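Local coordinates for protein extracellular serine protease (PDB 3WQB) that cleaves peptide bonds after paired basic residues, one of them lysine, as a calcium-binding, kexin-like secreted serine protease and probable virulence factor of Aeromonas sobria, at residues I277-A281 with T411-I417; R371-H376 with W407-Y412; V472-Q476 with M533-F538; P240-L246 with L503-S509. The protein carries 1 engineered substitution. All coordinates share one frame. Residue numbers count along the deposited sequence, not the author numbering.

Contact 1 (I277-A281 with T411-I417)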
loop_
_atom_site.group_PDB
_atom_site.type_symbol
_atom_site.label_atom_id
_atom_site.label_comp_id
_atom_site.label_asym_id
_atom_site.label_seq_id
_atom_site.Cartn_x
_atom_site.Cartn_y
_atom_site.Cartn_z
ATOM N N ILE A 277 7.561 2.504 -3.874
ATOM C CA ILE A 277 7.487 3.358 -2.678
ATOM C C ILE A 277 7.662 4.805 -3.129
ATOM O O ILE A 277 8.554 5.108 -3.924
ATOM C CB ILE A 277 8.570 2.981 -1.641
ATOM C CG1 ILE A 277 8.415 1.521 -1.190
ATOM C CG2 ILE A 277 8.545 3.929 -0.434
ATOM C CD1 ILE A 277 7.050 1.163 -0.573
ATOM N N PHE A 278 6.803 5.693 -2.637
ATOM C CA PHE A 278 6.926 7.112 -2.941
ATOM C C PHE A 278 7.633 7.867 -1.816
ATOM O O PHE A 278 8.510 8.701 -2.076
ATOM C CB PHE A 278 5.552 7.729 -3.235
ATOM C CG PHE A 278 5.626 9.080 -3.894
ATOM C CD1 PHE A 278 5.825 9.171 -5.262
ATOM C CD2 PHE A 278 5.529 10.254 -3.148
ATOM C CE1 PHE A 278 5.916 10.412 -5.887
ATOM C CE2 PHE A 278 5.615 11.507 -3.771
ATOM C CZ PHE A 278 5.823 11.574 -5.137
ATOM N N LEU A 279 7.266 7.561 -0.571
ATOM C CA LEU A 279 7.818 8.223 0.607
ATOM C C LEU A 279 7.931 7.237 1.762
ATOM O O LEU A 279 7.212 6.219 1.816
ATOM C CB LEU A 279 6.918 9.391 1.046
ATOM C CG LEU A 279 6.804 10.612 0.147
ATOM C CD1 LEU A 279 5.564 11.380 0.508
ATOM C CD2 LEU A 279 8.056 11.477 0.256
ATOM N N SER A 280 8.816 7.576 2.694
ATOM C CA SER A 280 8.884 6.964 4.011
ATOM C C SER A 280 8.155 7.856 5.013
ATOM O O SER A 280 8.277 9.086 4.976
ATOM C CB SER A 280 10.352 6.838 4.424
ATOM O OG SER A 280 10.511 6.306 5.735
ATOM N N ALA A 281 7.391 7.245 5.910
ATOM C CA ALA A 281 6.791 7.986 7.001
ATOM C C ALA A 281 6.844 7.165 8.272
ATOM O O ALA A 281 7.170 5.986 8.243
ATOM C CB ALA A 281 5.358 8.426 6.635
ATOM N N THR A 411 13.765 1.567 -0.440
ATOM C CA THR A 411 13.418 1.507 0.977
ATOM C C THR A 411 12.625 2.737 1.436
ATOM O O THR A 411 11.610 2.599 2.130
ATOM C CB THR A 411 14.672 1.296 1.846
ATOM O OG1 THR A 411 15.262 0.041 1.501
ATOM C CG2 THR A 411 14.316 1.298 3.322
ATOM N N TYR A 412 13.094 3.924 1.064
ATOM C CA TYR A 412 12.546 5.172 1.592
ATOM C C TYR A 412 11.805 6.011 0.552
ATOM O O TYR A 412 11.337 7.106 0.864
ATOM C CB TYR A 412 13.675 5.997 2.240
ATOM C CG TYR A 412 14.418 5.241 3.310
ATOM C CD1 TYR A 412 13.827 4.998 4.546
ATOM C CD2 TYR A 412 15.696 4.751 3.080
ATOM C CE1 TYR A 412 14.488 4.292 5.524
ATOM C CE2 TYR A 412 16.370 4.040 4.052
ATOM C CZ TYR A 412 15.754 3.816 5.278
ATOM O OH TYR A 412 16.404 3.113 6.266
ATOM N N GLY A 413 11.707 5.508 -0.680
ATOM C CA GLY A 413 11.185 6.323 -1.773
ATOM C C GLY A 413 12.071 7.552 -1.950
ATOM O O GLY A 413 13.306 7.456 -1.973
ATOM N N PHE A 414 11.435 8.714 -2.071
ATOM C CA PHE A 414 12.158 9.977 -2.153
ATOM C C PHE A 414 12.703 10.433 -0.799
ATOM O O PHE A 414 13.505 11.368 -0.732
ATOM C CB PHE A 414 11.286 11.052 -2.813
ATOM C CG PHE A 414 10.977 10.741 -4.244
ATOM C CD1 PHE A 414 9.712 10.290 -4.622
ATOM C CD2 PHE A 414 11.979 10.822 -5.209
ATOM C CE1 PHE A 414 9.446 9.959 -5.950
ATOM C CE2 PHE A 414 11.726 10.487 -6.530
ATOM C CZ PHE A 414 10.462 10.056 -6.902
ATOM N N GLY A 415 12.293 9.748 0.267
ATOM C CA GLY A 415 12.799 10.027 1.600
ATOM C C GLY A 415 11.723 10.178 2.650
ATOM O O GLY A 415 10.530 9.966 2.394
ATOM N N LEU A 416 12.159 10.551 3.850
ATOM C CA LEU A 416 11.245 10.779 4.954
ATOM C C LEU A 416 10.543 12.126 4.809
ATOM O O LEU A 416 11.180 13.152 4.576
ATOM C CB LEU A 416 12.005 10.716 6.278
ATOM C CG LEU A 416 11.289 11.146 7.557
ATOM C CD1 LEU A 416 10.097 10.253 7.849
ATOM C CD2 LEU A 416 12.257 11.177 8.732
ATOM N N ILE A 417 9.227 12.115 4.963
ATOM C CA ILE A 417 8.434 13.344 4.905
ATOM C C ILE A 417 9.038 14.458 5.764
ATOM O O ILE A 417 9.413 14.236 6.921
ATOM C CB ILE A 417 6.999 13.069 5.348
ATOM C CG1 ILE A 417 6.307 12.175 4.312
ATOM C CG2 ILE A 417 6.230 14.373 5.553
ATOM C CD1 ILE A 417 4.901 11.741 4.703
#

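Contact 2 (R371-H376 with W407-Y412)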
loop_
_atom_site.group_PDB
_atom_site.type_symbol
_atom_site.label_atom_id
_atom_site.label_comp_id
_atom_site.label_asym_id
_atom_site.label_seq_id
_atom_site.Cartn_x
_atom_site.Cartn_y
_atom_site.Cartn_z
ATOM N N ARG A 371 16.757 12.657 3.058
ATOM C CA ARG A 371 17.515 11.460 2.693
ATOM C C ARG A 371 18.077 10.762 3.940
ATOM O O ARG A 371 19.280 10.793 4.216
ATOM C CB ARG A 371 18.614 11.822 1.686
ATOM C CG ARG A 371 19.228 10.617 0.959
ATOM C CD ARG A 371 19.940 10.973 -0.357
ATOM N NE ARG A 371 20.696 12.228 -0.308
ATOM C CZ ARG A 371 22.020 12.328 -0.207
ATOM N NH1 ARG A 371 22.785 11.244 -0.150
ATOM N NH2 ARG A 371 22.583 13.528 -0.165
ATOM N N VAL A 372 17.183 10.141 4.705
ATOM C CA VAL A 372 17.575 9.409 5.904
ATOM C C VAL A 372 18.388 8.177 5.531
ATOM O O VAL A 372 18.292 7.671 4.403
ATOM C CB VAL A 372 16.343 8.971 6.715
ATOM C CG1 VAL A 372 15.695 10.168 7.392
ATOM C CG2 VAL A 372 15.349 8.215 5.829
ATOM N N ASP A 373 19.196 7.688 6.471
ATOM C CA ASP A 373 19.931 6.446 6.289
ATOM C C ASP A 373 20.710 6.502 4.972
ATOM O O ASP A 373 20.649 5.584 4.145
ATOM C CB ASP A 373 18.962 5.260 6.314
ATOM C CG ASP A 373 19.657 3.920 6.476
ATOM O OD1 ASP A 373 20.854 3.875 6.832
ATOM O OD2 ASP A 373 18.982 2.898 6.243
ATOM N N ALA A 374 21.474 7.579 4.809
ATOM C CA ALA A 374 22.034 7.946 3.508
ATOM C C ALA A 374 23.038 6.945 2.966
ATOM O O ALA A 374 23.257 6.876 1.758
ATOM C CB ALA A 374 22.681 9.324 3.594
ATOM N N LYS A 375 23.651 6.176 3.855
ATOM C CA LYS A 375 24.740 5.296 3.457
ATOM C C LYS A 375 24.338 3.828 3.376
ATOM O O LYS A 375 25.191 2.977 3.146
ATOM C CB LYS A 375 25.929 5.442 4.415
ATOM C CG LYS A 375 26.480 6.852 4.575
ATOM C CD LYS A 375 27.267 6.967 5.885
ATOM C CE LYS A 375 26.358 6.958 7.121
ATOM N NZ LYS A 375 27.132 6.985 8.388
ATOM N N HIS A 376 23.060 3.502 3.577
ATOM C CA HIS A 376 22.689 2.083 3.581
ATOM C C HIS A 376 23.083 1.426 2.258
ATOM O O HIS A 376 22.959 2.021 1.190
ATOM C CB HIS A 376 21.220 1.854 3.969
ATOM C CG HIS A 376 20.229 2.143 2.882
ATOM N ND1 HIS A 376 19.798 3.419 2.583
ATOM C CD2 HIS A 376 19.557 1.315 2.047
ATOM C CE1 HIS A 376 18.919 3.366 1.595
ATOM N NE2 HIS A 376 18.749 2.100 1.257
ATOM N N TRP A 407 17.034 12.094 -5.758
ATOM C CA TRP A 407 17.484 10.959 -4.970
ATOM C C TRP A 407 16.311 10.034 -4.711
ATOM O O TRP A 407 15.216 10.481 -4.354
ATOM C CB TRP A 407 18.052 11.425 -3.634
ATOM C CG TRP A 407 19.430 12.000 -3.739
ATOM C CD1 TRP A 407 19.769 13.319 -3.797
ATOM C CD2 TRP A 407 20.656 11.265 -3.783
ATOM N NE1 TRP A 407 21.134 13.454 -3.879
ATOM C CE2 TRP A 407 21.706 12.209 -3.866
ATOM C CE3 TRP A 407 20.972 9.899 -3.756
ATOM C CZ2 TRP A 407 23.053 11.829 -3.935
ATOM C CZ3 TRP A 407 22.308 9.523 -3.814
ATOM C CH2 TRP A 407 23.332 10.487 -3.897
ATOM N N PHE A 408 16.553 8.733 -4.834
ATOM C CA PHE A 408 15.491 7.750 -4.636
ATOM C C PHE A 408 16.073 6.447 -4.118
ATOM O O PHE A 408 17.169 6.052 -4.517
ATOM C CB PHE A 408 14.749 7.487 -5.959
ATOM C CG PHE A 408 13.597 6.527 -5.818
ATOM C CD1 PHE A 408 12.359 6.985 -5.375
ATOM C CD2 PHE A 408 13.749 5.169 -6.104
ATOM C CE1 PHE A 408 11.284 6.110 -5.209
ATOM C CE2 PHE A 408 12.673 4.276 -5.945
ATOM C CZ PHE A 408 11.438 4.756 -5.491
ATOM N N SER A 409 15.324 5.784 -3.239
ATOM C CA SER A 409 15.660 4.423 -2.829
ATOM C C SER A 409 14.372 3.596 -2.738
ATOM O O SER A 409 13.311 4.135 -2.423
ATOM C CB SER A 409 16.407 4.427 -1.496
ATOM O OG SER A 409 15.586 4.930 -0.448
ATOM N N PRO A 410 14.453 2.285 -3.013
ATOM C CA PRO A 410 13.250 1.472 -2.841
ATOM C C PRO A 410 12.833 1.353 -1.370
ATOM O O PRO A 410 11.672 1.073 -1.087
ATOM C CB PRO A 410 13.659 0.105 -3.410
ATOM C CG PRO A 410 15.148 0.096 -3.308
ATOM C CD PRO A 410 15.564 1.495 -3.584
ATOM N N THR A 411 13.765 1.567 -0.440
ATOM C CA THR A 411 13.418 1.507 0.977
ATOM C C THR A 411 12.625 2.737 1.436
ATOM O O THR A 411 11.610 2.599 2.130
ATOM C CB THR A 411 14.672 1.296 1.846
ATOM O OG1 THR A 411 15.262 0.041 1.501
ATOM C CG2 THR A 411 14.316 1.298 3.322
ATOM N N TYR A 412 13.094 3.924 1.064
ATOM C CA TYR A 412 12.546 5.172 1.592
ATOM C C TYR A 412 11.805 6.011 0.552
ATOM O O TYR A 412 11.337 7.106 0.864
ATOM C CB TYR A 412 13.675 5.997 2.240
ATOM C CG TYR A 412 14.418 5.241 3.310
ATOM C CD1 TYR A 412 13.827 4.998 4.546
ATOM C CD2 TYR A 412 15.696 4.751 3.080
ATOM C CE1 TYR A 412 14.488 4.292 5.524
ATOM C CE2 TYR A 412 16.370 4.040 4.052
ATOM C CZ TYR A 412 15.754 3.816 5.278
ATOM O OH TYR A 412 16.404 3.113 6.266
HETATM O O HOH W 1 16.816 1.075 -0.460
#

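Contact 3 (V472-Q476 with M533-F538)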
loop_
_atom_site.group_PDB
_atom_site.type_symbol
_atom_site.label_atom_id
_atom_site.label_comp_id
_atom_site.label_asym_id
_atom_site.label_seq_id
_atom_site.Cartn_x
_atom_site.Cartn_y
_atom_site.Cartn_z
ATOM N N VAL A 472 8.944 12.443 -17.118
ATOM C CA VAL A 472 8.402 11.287 -16.419
ATOM C C VAL A 472 7.983 11.639 -14.996
ATOM O O VAL A 472 8.674 12.384 -14.289
ATOM C CB VAL A 472 9.439 10.136 -16.354
ATOM C CG1 VAL A 472 8.889 8.953 -15.562
ATOM C CG2 VAL A 472 9.856 9.685 -17.745
ATOM N N GLU A 473 6.841 11.107 -14.584
ATOM C CA GLU A 473 6.511 11.048 -13.163
ATOM C C GLU A 473 6.670 9.607 -12.698
ATOM O O GLU A 473 7.482 9.323 -11.810
ATOM C CB GLU A 473 5.110 11.603 -12.891
ATOM C CG GLU A 473 5.028 13.114 -13.128
ATOM C CD GLU A 473 3.618 13.631 -13.344
ATOM O OE1 GLU A 473 2.688 13.218 -12.616
ATOM O OE2 GLU A 473 3.448 14.478 -14.240
ATOM N N ALA A 474 5.923 8.686 -13.308
ATOM C CA ALA A 474 6.035 7.280 -12.951
ATOM C C ALA A 474 5.985 6.446 -14.210
ATOM O O ALA A 474 5.516 6.909 -15.261
ATOM C CB ALA A 474 4.917 6.871 -11.989
ATOM N N VAL A 475 6.500 5.226 -14.108
ATOM C CA VAL A 475 6.343 4.243 -15.174
ATOM C C VAL A 475 5.683 2.982 -14.637
ATOM O O VAL A 475 6.002 2.519 -13.529
ATOM C CB VAL A 475 7.683 3.887 -15.905
ATOM C CG1 VAL A 475 8.263 5.107 -16.596
ATOM C CG2 VAL A 475 8.699 3.294 -14.960
ATOM N N GLN A 476 4.767 2.435 -15.429
ATOM C CA GLN A 476 4.173 1.140 -15.161
ATOM C C GLN A 476 4.650 0.158 -16.204
ATOM O O GLN A 476 4.829 0.511 -17.379
ATOM C CB GLN A 476 2.652 1.209 -15.203
ATOM C CG GLN A 476 2.038 2.058 -14.103
ATOM C CD GLN A 476 0.572 2.313 -14.339
ATOM O OE1 GLN A 476 0.176 2.690 -15.443
ATOM N NE2 GLN A 476 -0.245 2.133 -13.302
ATOM N N MET A 533 3.915 -3.703 -12.334
ATOM C CA MET A 533 4.860 -3.098 -11.403
ATOM C C MET A 533 4.984 -1.615 -11.730
ATOM O O MET A 533 4.773 -1.205 -12.879
ATOM C CB MET A 533 6.226 -3.776 -11.501
ATOM C CG MET A 533 6.215 -5.233 -11.077
ATOM S SD MET A 533 7.508 -6.235 -11.846
ATOM C CE MET A 533 6.827 -6.439 -13.480
ATOM N N LEU A 534 5.304 -0.807 -10.724
ATOM C CA LEU A 534 5.511 0.622 -10.932
ATOM C C LEU A 534 6.877 1.032 -10.389
ATOM O O LEU A 534 7.350 0.473 -9.397
ATOM C CB LEU A 534 4.383 1.422 -10.267
ATOM C CG LEU A 534 4.484 2.948 -10.387
ATOM C CD1 LEU A 534 3.124 3.568 -10.583
ATOM C CD2 LEU A 534 5.186 3.589 -9.185
ATOM N N SER A 535 7.513 1.994 -11.050
ATOM C CA SER A 535 8.707 2.616 -10.495
ATOM C C SER A 535 8.585 4.127 -10.435
ATOM O O SER A 535 8.123 4.776 -11.388
ATOM C CB SER A 535 9.955 2.248 -11.285
ATOM O OG SER A 535 11.063 2.960 -10.773
ATOM N N ASN A 536 9.038 4.678 -9.311
ATOM C CA ASN A 536 9.150 6.116 -9.109
ATOM C C ASN A 536 10.557 6.651 -9.384
ATOM O O ASN A 536 10.794 7.865 -9.318
ATOM C CB ASN A 536 8.738 6.467 -7.681
ATOM C CG ASN A 536 7.262 6.265 -7.439
ATOM O OD1 ASN A 536 6.435 6.693 -8.250
ATOM N ND2 ASN A 536 6.913 5.639 -6.310
ATOM N N LYS A 537 11.498 5.742 -9.656
ATOM C CA LYS A 537 12.913 6.100 -9.770
ATOM C C LYS A 537 13.233 7.151 -10.827
ATOM O O LYS A 537 14.242 7.857 -10.713
ATOM C CB LYS A 537 13.731 4.829 -10.011
ATOM C CG LYS A 537 15.201 5.034 -10.323
ATOM C CD LYS A 537 15.968 5.611 -9.132
ATOM C CE LYS A 537 17.447 5.779 -9.456
ATOM N NZ LYS A 537 18.145 4.480 -9.654
ATOM N N PHE A 538 12.383 7.244 -11.846
ATOM C CA PHE A 538 12.685 8.049 -13.028
ATOM C C PHE A 538 12.061 9.444 -12.993
ATOM O O PHE A 538 12.075 10.168 -13.982
ATOM C CB PHE A 538 12.270 7.286 -14.289
ATOM C CG PHE A 538 12.793 5.887 -14.329
ATOM C CD1 PHE A 538 14.126 5.639 -14.614
ATOM C CD2 PHE A 538 11.949 4.805 -14.073
ATOM C CE1 PHE A 538 14.618 4.337 -14.642
ATOM C CE2 PHE A 538 12.434 3.493 -14.099
ATOM C CZ PHE A 538 13.770 3.267 -14.390
HETATM O O HOH W 2 9.494 7.035 -12.395
HETATM O O HOH W 3 6.471 9.198 -9.163
#

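Contact 4 (P240-L246 with L503-S509)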
loop_
_atom_site.group_PDB
_atom_site.type_symbol
_atom_site.label_atom_id
_atom_site.label_comp_id
_atom_site.label_asym_id
_atom_site.label_seq_id
_atom_site.Cartn_x
_atom_site.Cartn_y
_atom_site.Cartn_z
ATOM N N PRO A 240 13.752 -8.070 0.738
ATOM C CA PRO A 240 12.418 -8.204 1.318
ATOM C C PRO A 240 11.725 -9.477 0.849
ATOM O O PRO A 240 11.841 -9.869 -0.317
ATOM C CB PRO A 240 11.684 -6.972 0.768
ATOM C CG PRO A 240 12.402 -6.663 -0.514
ATOM C CD PRO A 240 13.843 -6.915 -0.176
ATOM N N PHE A 241 10.997 -10.121 1.750
ATOM C CA PHE A 241 10.168 -11.237 1.341
ATOM C C PHE A 241 9.008 -10.677 0.504
ATOM O O PHE A 241 8.720 -11.160 -0.592
ATOM C CB PHE A 241 9.700 -12.007 2.583
ATOM C CG PHE A 241 9.135 -13.384 2.300
ATOM C CD1 PHE A 241 9.683 -14.216 1.322
ATOM C CD2 PHE A 241 8.068 -13.865 3.056
ATOM C CE1 PHE A 241 9.163 -15.498 1.102
ATOM C CE2 PHE A 241 7.545 -15.141 2.839
ATOM C CZ PHE A 241 8.101 -15.961 1.865
ATOM N N GLU A 242 8.355 -9.643 1.020
ATOM C CA GLU A 242 7.341 -8.921 0.265
ATOM C C GLU A 242 7.914 -7.660 -0.365
ATOM O O GLU A 242 8.152 -6.662 0.311
ATOM C CB GLU A 242 6.177 -8.574 1.179
ATOM C CG GLU A 242 5.021 -7.894 0.501
ATOM C CD GLU A 242 3.836 -7.843 1.401
ATOM O OE1 GLU A 242 3.029 -8.795 1.349
ATOM O OE2 GLU A 242 3.731 -6.876 2.184
ATOM N N ASN A 243 8.161 -7.728 -1.665
ATOM C CA ASN A 243 8.387 -6.532 -2.436
ATOM C C ASN A 243 7.037 -5.841 -2.585
ATOM O O ASN A 243 6.023 -6.505 -2.810
ATOM C CB ASN A 243 8.974 -6.906 -3.789
ATOM C CG ASN A 243 9.354 -5.708 -4.607
ATOM O OD1 ASN A 243 8.488 -4.977 -5.089
ATOM N ND2 ASN A 243 10.650 -5.504 -4.797
ATOM N N SER A 244 7.014 -4.519 -2.421
ATOM C CA SER A 244 5.770 -3.747 -2.478
ATOM C C SER A 244 5.066 -3.682 -3.843
ATOM O O SER A 244 3.934 -3.188 -3.933
ATOM C CB SER A 244 6.012 -2.346 -1.914
ATOM O OG SER A 244 7.078 -1.694 -2.571
ATOM N N ASN A 245 5.730 -4.167 -4.892
ATOM C CA ASN A 245 5.087 -4.326 -6.202
ATOM C C ASN A 245 4.268 -5.620 -6.332
ATOM O O ASN A 245 3.591 -5.819 -7.338
ATOM C CB ASN A 245 6.117 -4.246 -7.343
ATOM C CG ASN A 245 6.256 -2.845 -7.934
ATOM O OD1 ASN A 245 5.283 -2.116 -8.063
ATOM N ND2 ASN A 245 7.471 -2.492 -8.348
ATOM N N LEU A 246 4.319 -6.509 -5.336
ATOM C CA LEU A 246 3.564 -7.764 -5.456
ATOM C C LEU A 246 2.049 -7.583 -5.378
ATOM O O LEU A 246 1.310 -8.258 -6.091
ATOM C CB LEU A 246 4.021 -8.816 -4.449
ATOM C CG LEU A 246 5.442 -9.348 -4.600
ATOM C CD1 LEU A 246 5.753 -10.329 -3.471
ATOM C CD2 LEU A 246 5.656 -9.989 -5.970
ATOM N N LEU A 503 12.485 -3.494 -10.398
ATOM C CA LEU A 503 11.019 -3.552 -10.277
ATOM C C LEU A 503 10.585 -4.701 -9.387
ATOM O O LEU A 503 9.630 -4.580 -8.618
ATOM C CB LEU A 503 10.362 -3.727 -11.645
ATOM C CG LEU A 503 10.685 -2.680 -12.701
ATOM C CD1 LEU A 503 9.956 -3.027 -13.979
ATOM C CD2 LEU A 503 10.309 -1.287 -12.220
ATOM N N LEU A 504 11.294 -5.813 -9.485
ATOM C CA LEU A 504 11.043 -6.949 -8.620
ATOM C C LEU A 504 12.368 -7.552 -8.191
ATOM O O LEU A 504 13.155 -8.022 -9.010
ATOM C CB LEU A 504 10.146 -7.989 -9.303
ATOM C CG LEU A 504 9.698 -9.184 -8.445
ATOM C CD1 LEU A 504 8.926 -8.728 -7.189
ATOM C CD2 LEU A 504 8.881 -10.169 -9.280
ATOM N N SER A 505 12.613 -7.480 -6.893
ATOM C CA SER A 505 13.776 -8.075 -6.281
ATOM C C SER A 505 13.536 -9.577 -6.113
ATOM O O SER A 505 12.402 -10.008 -5.905
ATOM C CB SER A 505 14.044 -7.389 -4.942
ATOM O OG SER A 505 12.876 -7.347 -4.130
ATOM N N PRO A 506 14.600 -10.387 -6.217
ATOM C CA PRO A 506 14.429 -11.837 -6.123
ATOM C C PRO A 506 14.219 -12.320 -4.684
ATOM O O PRO A 506 14.404 -11.555 -3.725
ATOM C CB PRO A 506 15.739 -12.383 -6.706
ATOM C CG PRO A 506 16.741 -11.307 -6.431
ATOM C CD PRO A 506 15.991 -10.006 -6.538
ATOM N N PHE A 507 13.826 -13.582 -4.545
ATOM C CA PHE A 507 13.658 -14.236 -3.233
ATOM C C PHE A 507 12.492 -13.621 -2.475
ATOM O O PHE A 507 12.436 -13.607 -1.245
ATOM C CB PHE A 507 14.959 -14.250 -2.407
ATOM C CG PHE A 507 16.171 -14.667 -3.203
ATOM C CD1 PHE A 507 16.081 -15.657 -4.187
ATOM C CD2 PHE A 507 17.402 -14.068 -2.973
ATOM C CE1 PHE A 507 17.203 -16.025 -4.931
ATOM C CE2 PHE A 507 18.526 -14.433 -3.714
ATOM C CZ PHE A 507 18.426 -15.416 -4.687
ATOM N N ASN A 508 11.549 -13.118 -3.258
ATOM C CA ASN A 508 10.288 -12.617 -2.747
ATOM C C ASN A 508 9.329 -13.752 -2.395
ATOM O O ASN A 508 9.707 -14.934 -2.430
ATOM C CB ASN A 508 9.671 -11.698 -3.788
ATOM C CG ASN A 508 9.528 -12.385 -5.117
ATOM O OD1 ASN A 508 8.731 -13.314 -5.261
ATOM N ND2 ASN A 508 10.327 -11.954 -6.097
ATOM N N SER A 509 8.109 -13.387 -2.024
ATOM C CA SER A 509 7.137 -14.335 -1.494
ATOM C C SER A 509 6.312 -15.088 -2.538
ATOM O O SER A 509 5.355 -15.771 -2.175
ATOM C CB SER A 509 6.214 -13.635 -0.489
ATOM O OG SER A 509 5.325 -12.750 -1.151
HETATM O O HOH W 4 12.808 -9.527 -2.724
HETATM O O HOH W 5 10.961 -3.167 -6.528
#

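Contact 1 (I277-A281 with T411-I417)
Strand 277-282 is an outermost strand of the parallel sheet of the subtilisin domain. Its outer edge is bordered by the irregular segment 411-417, which leads into helix 419-426. Ile277 begins the contact with CG2 packed 3.5 Å from Gly413 N. At Phe278 the backbone O accepts from Phe414 N at 2.9 Å, and the Phe414 ring points its edge at the Phe278 ring face in a T-shaped pair, centroids 5.1 Å apart. This places Gly413 against the strand: a CB there would clash with Phe278 O. Gly413 and Phe414 are the central residues of a type II' turn, closed by Gly415 N to Tyr412 O at 2.9 Å. Leu279 turns its CD1 to Ile417 CG1 at 4.0 Å, next to helix 358-368. Ser280 forms a backbone bridge with Leu416. Ser280 N donates to Gly415 O at 3.0 Å, and Ser280 O accepts from Ile417 N at 3.2 Å. Last, Ala281 CB meets Ile417 CD1 at 3.9 Å.

Contact 2 (R371-H376 with W407-Y412)
This is a side-chain contact, partly buried, in the subtilisin domain, between a loop and the segment that leaves the short strand 407-408. It is buried around Tyr412 and open to solvent at Arg371. Segment 371-376 follows helix 358-368. The backbones stay well apart; the nearest CA atoms, of Arg371 and Trp407, are 7.7 Å from each other. At the open end the Arg371 guanidinium lies flat on Trp407 in a cation-pi stack. Arg371 CZ is 3.9 Å from the centroid of the Trp407 five-membered ring. At the buried end, Val372 CG2 lies over one face of the Tyr412 ring in a CH-pi contact, 4.0 Å from its centroid. The edge of Tyr412 meets the face of His376, with centroids 5.3 Å apart. Tyr412 OH donates to Asp373 OD2 at 2.6 Å and also pairs with Arg267 N. A type I turn from Asp373 to His376 sets the imidazole: His376 ND1 donates to Asp373 O at 2.8 Å. Water 1 lies 2.8 Å from His376 NE2 and 2.7 Å from Thr411 OG1. Aromatic faces and a charged hydrogen bond thus join segments whose backbones are too distant to pair.

Contact 3 (V472-Q476 with M533-F538)
Two waters take over where this antiparallel ladder of the P-domain breaks up. Strands 471-482 and 527-535 pair through Val475 and Ser535, a hydrogen-bonded pair: Val475 N donates to Ser535 O at 3.2 Å, and Ser535 N to Val475 O at 3.0 Å. Gln476 and Leu534 follow as a non-hydrogen-bonded pair. Strand 471-482 turns a corner at Glu473, which with Ala474 forms a classic beta bulge opposite Leu593. Segment 533-538 enters an ST turn: Lys537 N donates to Ser535 OG at 3.0 Å. Ser535 OG also hydrogen-bonds Ser501 OG. Water 2 donates to Glu473 O (3.1 Å) and Ser535 O (2.8 Å) and accepts from Phe538 N (2.9 Å). Water 3 donates to Glu473 O at 2.8 Å and Asn536 OD1 at 2.7 Å; Asn536 ND2 bonds Ile277 O of the protease domain. Phe538 CD2 packs 3.7 Å from Val475 CG2, beside Leu493. Where direct pairing stops, the waters thus bridge Glu473 O to Ser535 O, Phe538 N and Asn536 OD1.

Contact 4 (P240-L246 with L503-S509)
A loop of the subtilisin domain, 240-246, here meets a loop of the P-domain, 503-509, in a buried interface between the two domains. Two asparagines donate direct hydrogen bonds across the interface. Asn243 ND2 donates to Ser505 OG at 3.0 Å, and Asn245 ND2 donates to the backbone Leu503 O at 3.0 Å. Asn243 OD1 is used within its own loop: it accepts from Asn245 N at 2.9 Å, an Asx turn that overlaps the type I turn 243-246. Asn245 OD1 accepts from Leu534 N of the P-domain. Water 4 donates to Pro240 O (2.6 Å) and Pro506 O (2.8 Å) and accepts from Ser505 OG (2.6 Å). Water 5 accepts from Asn243 ND2 at 2.9 Å and donates a weak bond to Leu503 O at 2.9 Å. Within the P-domain loop, Asn508 ND2 donates to Ser505 O at 2.9 Å. Arg232 takes up Phe507 O and Asn508 O, and Ser509 OG pairs with Val182 O. Apolar and CH-pi contacts complete the interface. Ser509 CB sits 3.7 Å from the Phe241 ring centroid, and Leu246 CD2 meets Leu504 CD1 at 3.7 Å. Amides, a serine hydroxyl and two waters thus satisfy polar groups of irregular, buried loops.

Contacts 1, 3 and 4 are buried; contact 2 is partly open to solvent. Contacts 1 and 2 belong to the subtilisin domain and share Thr411 and Tyr412, so one continuous run meets loop 371-376 first and then the sheet edge. Contact 3 lies within the P-domain, and contact 4 joins the two domains. Asn536 of contact 3 reaches Ile277 of contact 1, and Leu534 of contact 3 meets Asn245 of contact 4, so the end of strand 527-535 also borders the protease domain. Backbone hydrogen bonds join the segments of contacts 1 and 3, with apolar packing in both and waters in contact 3. Contact 2 relies on aromatic and charged side chains, and contact 4 on side-chain amides and water.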